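Local structure of mRNA-decapping enzyme subunit 1 (1Q67) at residues B[33-38]-B[226-231]; B[44-49]-B[59-64]; B[65-70]-B[140-145]; B[161-166]-B[179-184]; B[187-192]-B[202-207]. The protein works with DCP2 in the decapping complex that removes the 7-methylguanine cap from mRNA, opening transcripts to 5' to 3' decay. One frame throughout, in Å; residues are numbered along the deposited sequence.

Interaction 1. Residues B[33-38]-B[226-231]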
# COMPACT_ATOMS: atom_id res chain seq x y z
N LYS B 33 20.93 -11.04 -10.28
CA LYS B 33 21.44 -12.12 -9.44
C LYS B 33 20.43 -13.16 -8.95
O LYS B 33 20.84 -14.25 -8.57
CB LYS B 33 22.16 -11.55 -8.21
CG LYS B 33 23.68 -11.41 -8.35
CD LYS B 33 24.08 -10.34 -9.33
CE LYS B 33 25.58 -10.07 -9.27
NZ LYS B 33 26.03 -9.57 -7.93
N ILE B 34 19.14 -12.85 -8.95
CA ILE B 34 18.18 -13.84 -8.46
C ILE B 34 18.49 -15.21 -9.04
O ILE B 34 18.68 -15.35 -10.25
CB ILE B 34 16.71 -13.46 -8.76
CG1 ILE B 34 15.78 -14.54 -8.17
CG2 ILE B 34 16.48 -13.35 -10.27
CD1 ILE B 34 14.29 -14.15 -8.14
N LYS B 35 18.53 -16.21 -8.17
CA LYS B 35 18.83 -17.57 -8.59
C LYS B 35 17.69 -18.51 -8.23
O LYS B 35 17.44 -19.48 -8.93
CB LYS B 35 20.12 -18.05 -7.92
CG LYS B 35 20.45 -19.52 -8.14
CD LYS B 35 21.76 -19.90 -7.44
CE LYS B 35 22.08 -21.38 -7.59
NZ LYS B 35 23.41 -21.71 -7.00
N GLN B 36 17.01 -18.22 -7.13
CA GLN B 36 15.90 -19.05 -6.69
C GLN B 36 14.90 -18.24 -5.86
O GLN B 36 15.27 -17.56 -4.91
CB GLN B 36 16.43 -20.24 -5.87
CG GLN B 36 15.36 -21.22 -5.41
CD GLN B 36 15.91 -22.34 -4.52
OE1 GLN B 36 16.90 -22.15 -3.79
NE2 GLN B 36 15.27 -23.50 -4.56
N LEU B 37 13.63 -18.31 -6.24
CA LEU B 37 12.57 -17.61 -5.53
C LEU B 37 12.27 -18.45 -4.29
O LEU B 37 12.07 -19.65 -4.39
CB LEU B 37 11.32 -17.50 -6.41
CG LEU B 37 10.06 -16.86 -5.80
CD1 LEU B 37 10.33 -15.41 -5.46
CD2 LEU B 37 8.90 -16.96 -6.82
N LEU B 38 12.24 -17.83 -3.12
CA LEU B 38 12.00 -18.59 -1.89
C LEU B 38 10.63 -18.34 -1.29
O LEU B 38 10.08 -19.21 -0.60
CB LEU B 38 13.05 -18.24 -0.83
CG LEU B 38 14.52 -18.44 -1.22
CD1 LEU B 38 15.41 -17.98 -0.07
CD2 LEU B 38 14.77 -19.92 -1.56
N PRO B 226 25.63 -18.80 5.25
CA PRO B 226 25.22 -18.47 3.88
C PRO B 226 24.96 -19.73 3.08
O PRO B 226 25.75 -20.67 3.10
CB PRO B 226 26.42 -17.70 3.34
CG PRO B 226 26.95 -17.04 4.55
CD PRO B 226 26.89 -18.13 5.58
N LYS B 227 23.83 -19.74 2.37
CA LYS B 227 23.46 -20.88 1.54
C LYS B 227 23.54 -20.49 0.07
O LYS B 227 23.14 -19.39 -0.32
CB LYS B 227 22.04 -21.33 1.89
CG LYS B 227 21.93 -21.96 3.26
CD LYS B 227 21.64 -23.45 3.14
CE LYS B 227 22.72 -24.18 2.36
NZ LYS B 227 22.33 -25.60 2.12
N ASP B 228 24.06 -21.40 -0.73
CA ASP B 228 24.22 -21.16 -2.15
C ASP B 228 23.02 -21.67 -2.95
O ASP B 228 22.81 -21.26 -4.09
CB ASP B 228 25.51 -21.83 -2.63
CG ASP B 228 25.97 -21.31 -3.96
OD1 ASP B 228 25.31 -21.61 -4.98
OD2 ASP B 228 26.99 -20.59 -3.99
N SER B 229 22.25 -22.58 -2.37
CA SER B 229 21.08 -23.10 -3.07
C SER B 229 20.06 -23.75 -2.14
O SER B 229 20.39 -24.15 -1.01
CB SER B 229 21.49 -24.12 -4.13
OG SER B 229 21.89 -25.34 -3.53
N PHE B 230 18.84 -23.86 -2.64
CA PHE B 230 17.72 -24.46 -1.92
C PHE B 230 17.90 -24.34 -0.42
O PHE B 230 18.48 -25.22 0.21
CB PHE B 230 17.58 -25.92 -2.33
CG PHE B 230 16.39 -26.60 -1.73
CD1 PHE B 230 15.11 -26.08 -1.92
CD2 PHE B 230 16.54 -27.76 -0.98
CE1 PHE B 230 13.99 -26.71 -1.37
CE2 PHE B 230 15.43 -28.40 -0.42
CZ PHE B 230 14.15 -27.87 -0.61
N ALA B 231 17.39 -23.24 0.14
CA ALA B 231 17.45 -22.90 1.56
C ALA B 231 18.15 -21.57 1.73
O ALA B 231 18.25 -20.83 0.72
CB ALA B 231 18.17 -23.97 2.37
OXT ALA B 231 18.59 -21.27 2.86
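With CG anti to the backbone N in both Lys35 (chi1 173°) and Gln36 (chi1 -178°), two extended side chains reach from the strand to the C-terminal tail, Lys35 to Asp228 and Gln36 to Phe230. The ammonium of Lys35 grips Asp228 twice: NZ forms a salt bridge with OD1 at 2.8 Å and donates a hydrogen bond to the main-chain O of the same residue at 3.0 Å, coming from above the carbonyl plane. The two side chains cross at about a right angle. Gln36 uses its amide more loosely. Its OE1 accepts a weak bond from Phe230 N, short at 2.8 Å but bent to 116°, while NE2 lies at the edge of the Phe230 ring, 3.7 Å from CD1. An alanine at Gln36 would probably leave Phe230 N without this acceptor and the ring edge without its polar neighbour. Lys35 and Gln36 both face Leu69, forming a classic beta bulge on strand 34-41, at the border of the four-stranded sheet and backbone-bonded to its neighbour 64-70. The tail itself follows helix 208-223, and at its start Pro226 packs on helix 160-169.

Interaction 2. Residues B[44-49]-B[59-64]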
# COMPACT_ATOMS: atom_id res chain seq x y z
N ALA B 44 1.42 -6.68 0.02
CA ALA B 44 2.21 -6.21 1.15
C ALA B 44 2.40 -4.71 1.01
O ALA B 44 2.64 -4.22 -0.09
CB ALA B 44 3.56 -6.92 1.18
N SER B 45 2.28 -3.99 2.11
CA SER B 45 2.43 -2.54 2.09
C SER B 45 3.60 -2.15 3.00
O SER B 45 3.73 -2.66 4.11
CB SER B 45 1.13 -1.88 2.56
OG SER B 45 1.19 -0.48 2.39
N LEU B 46 4.44 -1.24 2.51
CA LEU B 46 5.64 -0.82 3.23
C LEU B 46 5.57 0.49 4.03
O LEU B 46 5.08 1.51 3.54
CB LEU B 46 6.80 -0.73 2.23
CG LEU B 46 8.20 -0.55 2.83
CD1 LEU B 46 8.59 -1.83 3.58
CD2 LEU B 46 9.21 -0.25 1.75
N TYR B 47 6.07 0.44 5.26
CA TYR B 47 6.14 1.60 6.14
C TYR B 47 7.55 1.68 6.71
O TYR B 47 8.27 0.68 6.78
CB TYR B 47 5.19 1.48 7.33
CG TYR B 47 3.72 1.40 6.99
CD1 TYR B 47 3.16 0.22 6.50
CD2 TYR B 47 2.88 2.49 7.20
CE1 TYR B 47 1.81 0.13 6.22
CE2 TYR B 47 1.52 2.42 6.92
CZ TYR B 47 0.99 1.24 6.44
OH TYR B 47 -0.36 1.15 6.19
N LYS B 48 7.94 2.88 7.13
CA LYS B 48 9.25 3.08 7.73
C LYS B 48 9.05 3.80 9.06
O LYS B 48 8.25 4.74 9.16
CB LYS B 48 10.15 3.90 6.80
CG LYS B 48 11.58 4.01 7.31
CD LYS B 48 12.51 4.61 6.27
CE LYS B 48 13.95 4.55 6.73
NZ LYS B 48 14.90 4.90 5.64
N TRP B 49 9.77 3.35 10.07
CA TRP B 49 9.68 3.94 11.40
C TRP B 49 10.49 5.22 11.52
O TRP B 49 11.67 5.26 11.16
CB TRP B 49 10.14 2.93 12.46
CG TRP B 49 10.06 3.46 13.86
CD1 TRP B 49 11.09 3.96 14.60
CD2 TRP B 49 8.89 3.59 14.66
NE1 TRP B 49 10.63 4.40 15.82
CE2 TRP B 49 9.28 4.18 15.89
CE3 TRP B 49 7.54 3.26 14.46
CZ2 TRP B 49 8.37 4.45 16.91
CZ3 TRP B 49 6.63 3.53 15.48
CH2 TRP B 49 7.05 4.12 16.69
N LEU B 59 5.29 4.47 3.18
CA LEU B 59 6.14 4.70 2.02
C LEU B 59 5.35 4.33 0.76
O LEU B 59 4.38 3.58 0.84
CB LEU B 59 7.41 3.85 2.10
CG LEU B 59 8.35 4.10 3.28
CD1 LEU B 59 9.64 3.31 3.07
CD2 LEU B 59 8.66 5.60 3.39
N GLU B 60 5.79 4.84 -0.38
CA GLU B 60 5.09 4.59 -1.64
C GLU B 60 5.29 3.21 -2.27
O GLU B 60 5.51 3.10 -3.47
CB GLU B 60 5.48 5.66 -2.68
CG GLU B 60 5.16 7.08 -2.25
CD GLU B 60 5.13 8.07 -3.42
OE1 GLU B 60 6.10 8.09 -4.22
OE2 GLU B 60 4.12 8.81 -3.53
N TYR B 61 5.23 2.15 -1.47
CA TYR B 61 5.40 0.82 -2.01
C TYR B 61 4.39 -0.16 -1.43
O TYR B 61 4.25 -0.27 -0.21
CB TYR B 61 6.82 0.29 -1.75
CG TYR B 61 7.91 1.17 -2.32
CD1 TYR B 61 8.55 2.11 -1.52
CD2 TYR B 61 8.29 1.07 -3.66
CE1 TYR B 61 9.54 2.94 -2.04
CE2 TYR B 61 9.28 1.89 -4.20
CZ TYR B 61 9.90 2.83 -3.37
OH TYR B 61 10.87 3.66 -3.86
N GLN B 62 3.69 -0.85 -2.33
CA GLN B 62 2.68 -1.85 -1.97
C GLN B 62 2.55 -2.74 -3.19
O GLN B 62 2.54 -2.25 -4.32
CB GLN B 62 1.29 -1.25 -1.74
CG GLN B 62 1.24 0.09 -1.06
CD GLN B 62 1.89 1.18 -1.88
OE1 GLN B 62 1.83 1.18 -3.11
NE2 GLN B 62 2.51 2.12 -1.20
N GLY B 63 2.41 -4.04 -2.97
CA GLY B 63 2.29 -4.96 -4.09
C GLY B 63 2.82 -6.33 -3.75
O GLY B 63 2.75 -6.76 -2.60
N VAL B 64 3.36 -7.02 -4.74
CA VAL B 64 3.90 -8.35 -4.54
C VAL B 64 5.23 -8.28 -3.78
O VAL B 64 6.13 -7.52 -4.14
CB VAL B 64 4.12 -9.08 -5.87
CG1 VAL B 64 4.64 -10.48 -5.61
CG2 VAL B 64 2.81 -9.15 -6.65
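Leu46 reaches two residues of 59-64 with a single methyl: CD2 lies 3.8 Å from CD1 of Leu59 and 4.1 Å from CD1 of the Tyr61 ring. CG of Leu46 stands anti to the backbone N (chi1 -170°), and its side chain runs alongside that of Tyr61, both pointing the same way. Leu59 turns the same CD1 to the aliphatic base of Lys48, 3.8 Å from its CB, while the far end of Lys48 leads off to a salt bridge with Glu199. Beneath these side chains the backbone of Leu46 is held at both ends. Its N donates to Tyr61 O at 2.9 Å and its O accepts from Leu59 N at 3.0 Å; Glu60, between the two partners, points away. Further along, Ala44 and Gly63 form an antiparallel hydrogen-bonded pair. Next to it, Ser45 OG, which is hydrogen-bonded to Lys58 NZ, meets CG of Gln62 at 3.5 Å. At the backbone angles of Gly63 any CB would collide with the carbonyl O of Gln62, so only glycine fits comfortably. Gln62 also packs on Tyr47 of the second subunit. The chain turns corners at Glu60 and Gly63 and passes from the five-stranded sheet, where 43-50 lies, to strand 64-70 of the other, so it crosses here between the two sheets of the beta sandwich, consistent with the PH-like fold of the family.

Interaction 3. Residues B[65-70]-B[140-145]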
# COMPACT_ATOMS: atom_id res chain seq x y z
N LEU B 65 5.33 -9.08 -2.72
CA LEU B 65 6.53 -9.14 -1.90
C LEU B 65 7.18 -10.50 -2.12
O LEU B 65 6.53 -11.53 -2.01
CB LEU B 65 6.17 -8.97 -0.42
CG LEU B 65 7.20 -9.36 0.65
CD1 LEU B 65 8.44 -8.50 0.54
CD2 LEU B 65 6.57 -9.17 2.02
N ALA B 66 8.47 -10.49 -2.44
CA ALA B 66 9.18 -11.74 -2.64
C ALA B 66 10.53 -11.73 -1.94
O ALA B 66 11.15 -10.67 -1.80
CB ALA B 66 9.39 -12.00 -4.14
N ILE B 67 10.96 -12.91 -1.51
CA ILE B 67 12.25 -13.10 -0.87
C ILE B 67 12.91 -14.17 -1.71
O ILE B 67 12.33 -15.22 -1.99
CB ILE B 67 12.11 -13.56 0.58
CG1 ILE B 67 11.54 -12.40 1.40
CG2 ILE B 67 13.47 -14.00 1.13
CD1 ILE B 67 11.12 -12.79 2.77
N TYR B 68 14.14 -13.91 -2.14
CA TYR B 68 14.80 -14.85 -3.02
C TYR B 68 16.29 -14.98 -2.75
O TYR B 68 16.90 -14.10 -2.14
CB TYR B 68 14.58 -14.39 -4.46
CG TYR B 68 15.04 -12.97 -4.67
CD1 TYR B 68 16.31 -12.70 -5.18
CD2 TYR B 68 14.22 -11.89 -4.34
CE1 TYR B 68 16.75 -11.40 -5.37
CE2 TYR B 68 14.66 -10.57 -4.52
CZ TYR B 68 15.93 -10.34 -5.04
OH TYR B 68 16.38 -9.05 -5.25
N LEU B 69 16.86 -16.08 -3.22
CA LEU B 69 18.27 -16.36 -3.06
C LEU B 69 19.03 -15.74 -4.22
O LEU B 69 18.59 -15.81 -5.37
CB LEU B 69 18.49 -17.87 -3.01
CG LEU B 69 19.92 -18.33 -2.67
CD1 LEU B 69 19.88 -19.65 -1.92
CD2 LEU B 69 20.73 -18.44 -3.94
N ARG B 70 20.16 -15.12 -3.92
CA ARG B 70 20.97 -14.49 -4.94
C ARG B 70 22.23 -15.31 -5.23
O ARG B 70 22.74 -16.01 -4.36
CB ARG B 70 21.34 -13.07 -4.51
CG ARG B 70 20.12 -12.23 -4.16
CD ARG B 70 20.48 -10.82 -3.72
NE ARG B 70 20.82 -9.95 -4.83
CZ ARG B 70 22.04 -9.52 -5.11
NH1 ARG B 70 23.07 -9.87 -4.34
NH2 ARG B 70 22.24 -8.70 -6.13
N TYR B 140 20.81 -13.03 -0.00
CA TYR B 140 19.37 -13.06 -0.24
C TYR B 140 18.86 -11.65 -0.46
O TYR B 140 19.51 -10.67 -0.10
CB TYR B 140 18.64 -13.68 0.95
CG TYR B 140 19.36 -14.88 1.52
CD1 TYR B 140 19.98 -14.82 2.77
CD2 TYR B 140 19.45 -16.07 0.80
CE1 TYR B 140 20.68 -15.91 3.29
CE2 TYR B 140 20.14 -17.16 1.30
CZ TYR B 140 20.75 -17.08 2.54
OH TYR B 140 21.43 -18.18 3.03
N GLY B 141 17.69 -11.56 -1.07
CA GLY B 141 17.10 -10.27 -1.32
C GLY B 141 15.62 -10.27 -1.07
O GLY B 141 14.95 -11.31 -1.12
N LEU B 142 15.10 -9.09 -0.78
CA LEU B 142 13.67 -8.92 -0.57
C LEU B 142 13.26 -7.82 -1.54
O LEU B 142 14.00 -6.85 -1.75
CB LEU B 142 13.40 -8.49 0.88
CG LEU B 142 11.97 -8.07 1.25
CD1 LEU B 142 11.73 -8.28 2.75
CD2 LEU B 142 11.77 -6.60 0.88
N ILE B 143 12.11 -8.00 -2.17
CA ILE B 143 11.63 -7.00 -3.11
C ILE B 143 10.12 -6.88 -3.08
O ILE B 143 9.40 -7.85 -2.85
CB ILE B 143 12.11 -7.34 -4.55
CG1 ILE B 143 11.81 -6.19 -5.49
CG2 ILE B 143 11.46 -8.64 -5.03
CD1 ILE B 143 12.37 -6.40 -6.89
N ILE B 144 9.64 -5.65 -3.24
CA ILE B 144 8.21 -5.39 -3.30
C ILE B 144 7.99 -4.73 -4.66
O ILE B 144 8.61 -3.71 -4.98
CB ILE B 144 7.75 -4.44 -2.19
CG1 ILE B 144 7.89 -5.13 -0.83
CG2 ILE B 144 6.29 -4.06 -2.43
CD1 ILE B 144 7.59 -4.22 0.34
N LEU B 145 7.13 -5.34 -5.47
CA LEU B 145 6.85 -4.84 -6.81
C LEU B 145 5.47 -4.19 -6.82
O LEU B 145 4.47 -4.89 -6.71
CB LEU B 145 6.88 -5.99 -7.81
CG LEU B 145 8.16 -6.84 -7.88
CD1 LEU B 145 7.82 -8.26 -8.27
CD2 LEU B 145 9.13 -6.23 -8.86
O HOH W 1 15.88 -6.79 -3.89
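Ala66 and Ile143, and likewise Tyr68 and Gly141, exchange pairs of backbone hydrogen bonds, such as Ala66 N to Ile143 O at 2.8 Å. Between and beyond them stand the non-hydrogen-bonded pairs Leu65 with Ile144, Ile67 with Leu142 and Leu69 with Tyr140. There CA-H groups add contacts to carbonyl oxygens, as from Ile67 CA to Gly141 O at 3.2 Å. The two strands, antiparallel with their axes at 151°, are the central pair of the four-stranded sheet in this PH-like beta sandwich. The face bearing Leu65, Ile67 and Tyr140 looks toward helix 208-223, the C-terminal helix expected of the fold. Apolar contacts on this face centre on Leu65, whose CD1 lies 3.6 Å from CG of Leu142 and 3.7 Å from CG1 of Ile144. At the far end Tyr140 presents the edge of its ring to Leu69 CA. The opposite face carries an aromatic contact. With chi1 at 55°, CG of Tyr68 takes the crowded position between backbone N and carbonyl carbon, and the ring lies over Gly141, whose CA makes a CH-pi contact 4.1 Å from the ring centroid. A CB on this glycine would clash with Tyr68 CZ. One water bridges the strands, donating to Tyr68 OH and to Leu142 O, while Asp31 also hydrogen-bonds that hydroxyl.

Interaction 4. Residues B[161-166]-B[179-184]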
# COMPACT_ATOMS: atom_id res chain seq x y z
N SER B 161 26.24 -14.31 10.59
CA SER B 161 27.60 -14.84 10.60
C SER B 161 28.50 -14.05 9.66
O SER B 161 29.69 -13.87 9.94
CB SER B 161 27.62 -16.32 10.22
OG SER B 161 27.30 -16.52 8.86
N VAL B 162 27.95 -13.58 8.55
CA VAL B 162 28.74 -12.81 7.60
C VAL B 162 29.01 -11.41 8.16
O VAL B 162 30.11 -10.89 8.03
CB VAL B 162 28.03 -12.73 6.23
CG1 VAL B 162 28.78 -11.77 5.28
CG2 VAL B 162 27.97 -14.12 5.61
N VAL B 163 28.01 -10.82 8.80
CA VAL B 163 28.19 -9.49 9.39
C VAL B 163 29.20 -9.55 10.54
O VAL B 163 30.05 -8.66 10.68
CB VAL B 163 26.85 -8.91 9.91
CG1 VAL B 163 27.10 -7.61 10.66
CG2 VAL B 163 25.91 -8.65 8.74
N ASN B 164 29.11 -10.58 11.37
CA ASN B 164 30.02 -10.73 12.50
C ASN B 164 31.46 -10.95 12.04
O ASN B 164 32.39 -10.35 12.58
CB ASN B 164 29.58 -11.88 13.42
CG ASN B 164 28.27 -11.58 14.12
OD1 ASN B 164 27.98 -10.43 14.47
ND2 ASN B 164 27.48 -12.62 14.36
N LYS B 165 31.64 -11.81 11.04
CA LYS B 165 32.98 -12.06 10.52
C LYS B 165 33.55 -10.75 9.98
O LYS B 165 34.70 -10.40 10.26
CB LYS B 165 32.92 -13.09 9.38
CG LYS B 165 34.30 -13.42 8.79
CD LYS B 165 34.19 -14.13 7.45
CE LYS B 165 33.72 -15.57 7.59
NZ LYS B 165 34.79 -16.45 8.12
N ARG B 166 32.74 -10.04 9.21
CA ARG B 166 33.13 -8.77 8.63
C ARG B 166 33.59 -7.77 9.69
O ARG B 166 34.59 -7.07 9.50
CB ARG B 166 31.96 -8.18 7.83
CG ARG B 166 32.14 -6.76 7.35
CD ARG B 166 30.81 -6.21 6.83
NE ARG B 166 30.86 -4.79 6.49
CZ ARG B 166 31.32 -4.31 5.34
NH1 ARG B 166 31.77 -5.13 4.41
NH2 ARG B 166 31.31 -3.00 5.13
N LEU B 179 28.20 -1.84 9.31
CA LEU B 179 27.11 -2.78 9.10
C LEU B 179 26.87 -3.58 10.38
O LEU B 179 27.82 -4.10 10.97
CB LEU B 179 27.44 -3.75 7.96
CG LEU B 179 27.67 -3.19 6.56
CD1 LEU B 179 27.95 -4.33 5.59
CD2 LEU B 179 26.45 -2.40 6.10
N GLU B 180 25.61 -3.67 10.80
CA GLU B 180 25.26 -4.44 11.99
C GLU B 180 24.22 -5.49 11.65
O GLU B 180 23.53 -5.39 10.63
CB GLU B 180 24.76 -3.52 13.11
CG GLU B 180 25.91 -2.87 13.88
CD GLU B 180 25.44 -2.13 15.12
OE1 GLU B 180 24.77 -2.75 15.98
OE2 GLU B 180 25.76 -0.93 15.25
N CYS B 181 24.11 -6.51 12.50
CA CYS B 181 23.16 -7.59 12.26
C CYS B 181 21.72 -7.12 12.10
O CYS B 181 21.21 -6.31 12.88
CB CYS B 181 23.23 -8.63 13.38
SG CYS B 181 24.75 -9.62 13.36
N MET B 182 21.07 -7.64 11.06
CA MET B 182 19.69 -7.29 10.78
C MET B 182 18.81 -8.03 11.78
O MET B 182 19.29 -8.89 12.52
CB MET B 182 19.33 -7.71 9.35
CG MET B 182 20.18 -7.04 8.29
SD MET B 182 19.77 -7.55 6.59
CE MET B 182 18.16 -6.75 6.41
N GLY B 183 17.52 -7.69 11.79
CA GLY B 183 16.60 -8.33 12.71
C GLY B 183 15.18 -8.39 12.17
O GLY B 183 14.81 -7.62 11.29
N VAL B 184 14.39 -9.31 12.71
CA VAL B 184 13.00 -9.45 12.30
C VAL B 184 12.12 -9.87 13.46
O VAL B 184 12.54 -10.62 14.33
CB VAL B 184 12.81 -10.50 11.17
CG1 VAL B 184 13.48 -10.01 9.91
CG2 VAL B 184 13.40 -11.86 11.59
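The guanidinium of Arg166 takes the methyl CD1 of Leu179 over one face, offset toward the rim. NE is the atom nearest to that methyl, and their modelled separation of 3.1 Å is so short that the exact closeness is doubtful. The Arg166 chain is extended from CG to NE, which carries the flat group across to the leucine. NH2 is hydrogen-bonded to Asn177 O, but NE is buried without a hydrogen-bond partner in the model, Asp174 offering only a long, weak ion pair. The other flat group, the Asn164 amide, brings OD1 to 3.5 Å from SG of Cys181. Val163 fills the middle of the contact. Its CG1, anti to the backbone N (chi1 173°), touches the main chain, 3.6 Å from Leu179 O and 3.7 Å from Cys181 N, and also packs against Cys181 SG. No hydrogen bond crosses between the two segments; they meet by van der Waals contact. An alanine in place of Arg166 would probably take the guanidinium off the Leu179 methyl, leaving a gap there, and leave Asn177 O without this donor. Helix 160-169 is docked against the chain that returns, after helix 171-176, to enter strand 183-187 at the border of the five-stranded sheet. Beyond the contact Met182 and Val184 lean on helix 208-223, while on helix 160-169 Ser161 and Val162 meet Pro226.

Interaction 5. Residues B[187-192]-B[202-207]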
# COMPACT_ATOMS: atom_id res chain seq x y z
N LYS B 187 4.95 -7.94 15.08
CA LYS B 187 4.27 -7.17 16.10
C LYS B 187 2.86 -6.91 15.62
O LYS B 187 2.62 -6.07 14.75
CB LYS B 187 5.01 -5.86 16.35
CG LYS B 187 4.70 -5.22 17.69
CD LYS B 187 5.83 -4.28 18.11
CE LYS B 187 7.14 -5.04 18.27
NZ LYS B 187 8.29 -4.13 18.58
N ASP B 188 1.93 -7.67 16.19
CA ASP B 188 0.52 -7.59 15.83
C ASP B 188 0.33 -7.90 14.35
O ASP B 188 0.48 -9.05 13.93
CB ASP B 188 -0.05 -6.20 16.16
CG ASP B 188 -1.57 -6.19 16.21
OD1 ASP B 188 -2.15 -6.95 17.03
OD2 ASP B 188 -2.20 -5.44 15.43
N GLU B 189 0.04 -6.89 13.54
CA GLU B 189 -0.19 -7.10 12.11
C GLU B 189 1.03 -6.86 11.23
O GLU B 189 1.03 -7.22 10.05
CB GLU B 189 -1.32 -6.18 11.64
CG GLU B 189 -2.59 -6.26 12.49
CD GLU B 189 -3.54 -5.11 12.20
OE1 GLU B 189 -4.05 -5.02 11.07
OE2 GLU B 189 -3.76 -4.28 13.12
N LEU B 190 2.08 -6.28 11.79
CA LEU B 190 3.28 -5.97 11.02
C LEU B 190 4.46 -6.91 11.16
O LEU B 190 4.68 -7.51 12.22
CB LEU B 190 3.80 -4.57 11.38
CG LEU B 190 3.03 -3.30 11.03
CD1 LEU B 190 3.75 -2.12 11.64
CD2 LEU B 190 2.94 -3.14 9.52
N VAL B 191 5.23 -7.04 10.09
CA VAL B 191 6.45 -7.82 10.13
C VAL B 191 7.45 -6.67 10.15
O VAL B 191 7.48 -5.86 9.23
CB VAL B 191 6.68 -8.67 8.88
CG1 VAL B 191 8.12 -9.18 8.87
CG2 VAL B 191 5.70 -9.83 8.88
N ILE B 192 8.23 -6.60 11.22
CA ILE B 192 9.20 -5.54 11.40
C ILE B 192 10.61 -6.00 11.09
O ILE B 192 11.10 -6.97 11.67
CB ILE B 192 9.10 -4.99 12.85
CG1 ILE B 192 7.70 -4.42 13.06
CG2 ILE B 192 10.16 -3.93 13.10
CD1 ILE B 192 7.41 -3.93 14.46
N GLY B 202 8.40 -1.56 8.42
CA GLY B 202 7.25 -2.35 8.83
C GLY B 202 6.54 -2.80 7.56
O GLY B 202 6.32 -2.00 6.65
N ILE B 203 6.19 -4.07 7.48
CA ILE B 203 5.51 -4.56 6.30
C ILE B 203 4.17 -5.16 6.68
O ILE B 203 4.12 -6.14 7.43
CB ILE B 203 6.35 -5.64 5.56
CG1 ILE B 203 7.73 -5.09 5.20
CG2 ILE B 203 5.63 -6.06 4.28
CD1 ILE B 203 8.66 -6.13 4.59
N TRP B 204 3.08 -4.57 6.18
CA TRP B 204 1.74 -5.08 6.45
C TRP B 204 1.46 -6.10 5.36
O TRP B 204 1.54 -5.79 4.17
CB TRP B 204 0.68 -3.98 6.39
CG TRP B 204 -0.71 -4.52 6.63
CD1 TRP B 204 -1.26 -4.85 7.83
CD2 TRP B 204 -1.67 -4.91 5.63
NE1 TRP B 204 -2.50 -5.42 7.65
CE2 TRP B 204 -2.77 -5.47 6.31
CE3 TRP B 204 -1.71 -4.84 4.23
CZ2 TRP B 204 -3.91 -5.97 5.64
CZ3 TRP B 204 -2.84 -5.33 3.56
CH2 TRP B 204 -3.92 -5.88 4.26
N ILE B 205 1.14 -7.33 5.75
CA ILE B 205 0.86 -8.37 4.79
C ILE B 205 -0.59 -8.83 4.91
O ILE B 205 -1.05 -9.20 5.98
CB ILE B 205 1.81 -9.56 4.99
CG1 ILE B 205 3.26 -9.10 4.77
CG2 ILE B 205 1.45 -10.68 4.03
CD1 ILE B 205 4.31 -10.17 5.05
N HIS B 206 -1.31 -8.78 3.79
CA HIS B 206 -2.72 -9.16 3.78
C HIS B 206 -2.97 -10.62 4.15
O HIS B 206 -3.83 -10.90 4.98
CB HIS B 206 -3.34 -8.87 2.42
CG HIS B 206 -4.83 -9.03 2.40
ND1 HIS B 206 -5.68 -8.17 3.06
CD2 HIS B 206 -5.61 -10.00 1.87
CE1 HIS B 206 -6.92 -8.60 2.95
NE2 HIS B 206 -6.91 -9.71 2.23
N THR B 207 -2.25 -11.55 3.53
CA THR B 207 -2.44 -12.97 3.85
C THR B 207 -1.92 -13.19 5.27
O THR B 207 -0.71 -13.18 5.51
CB THR B 207 -1.66 -13.88 2.88
OG1 THR B 207 -2.06 -13.60 1.53
CG2 THR B 207 -1.96 -15.35 3.17
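Val191 and Ile203 make the tight part of this contact. As an antiparallel hydrogen-bonded pair they exchange two bonds, Val191 N to Ile203 O at 3.0 Å and Ile203 N to Val191 O at 2.8 Å. On their face of the sheet CG2 of Val191 meets CD1 of Ile205 at 4.1 Å, and both of these residues pack on Ile214 of helix 208-223. On the other face Leu190 lays CD2 against the backbone, 3.6 Å from Trp204 N, and a CB on Gly202 would come tight against its CD1. The two strands form the beta hairpin 190-194 and 200-205 within the five-stranded sheet, and a type II' turn from Lys187 to Leu190 leads into it. Toward that turn the fit slackens. Glu189 OE1 stands at the Trp204 ring edge, still 3.8 Å from NE1, with carboxylate and ring planes 81° apart. NE1 is buried here without a hydrogen-bond partner in the model, while the Trp204 ring also meets His43 of the second subunit.

Burial and chemistry change together across these five contacts. Interaction 3, whose centre lies about 5 Å from the centre of the chain, and interaction 2 are buried and rest on strand bonding and apolar packing, aromatic rings included; interaction 1 is a surface contact held by charge and amide groups. Interactions 1 and 3 share a sheet, Gln36 and Leu69 joining neighbouring strands 34-41 and 64-70. Interaction 2 and the partly buried interaction 5 meet in the other sheet, where Tyr47 bonds to Gly202, and both touch the second subunit. The two sheets meet where Leu65 of interaction 3 packs on Ile203 and Ile205 of interaction 5. Interaction 4, partly buried and with no hydrogen bond between its segments, touches interaction 1 through Val162 and Pro226.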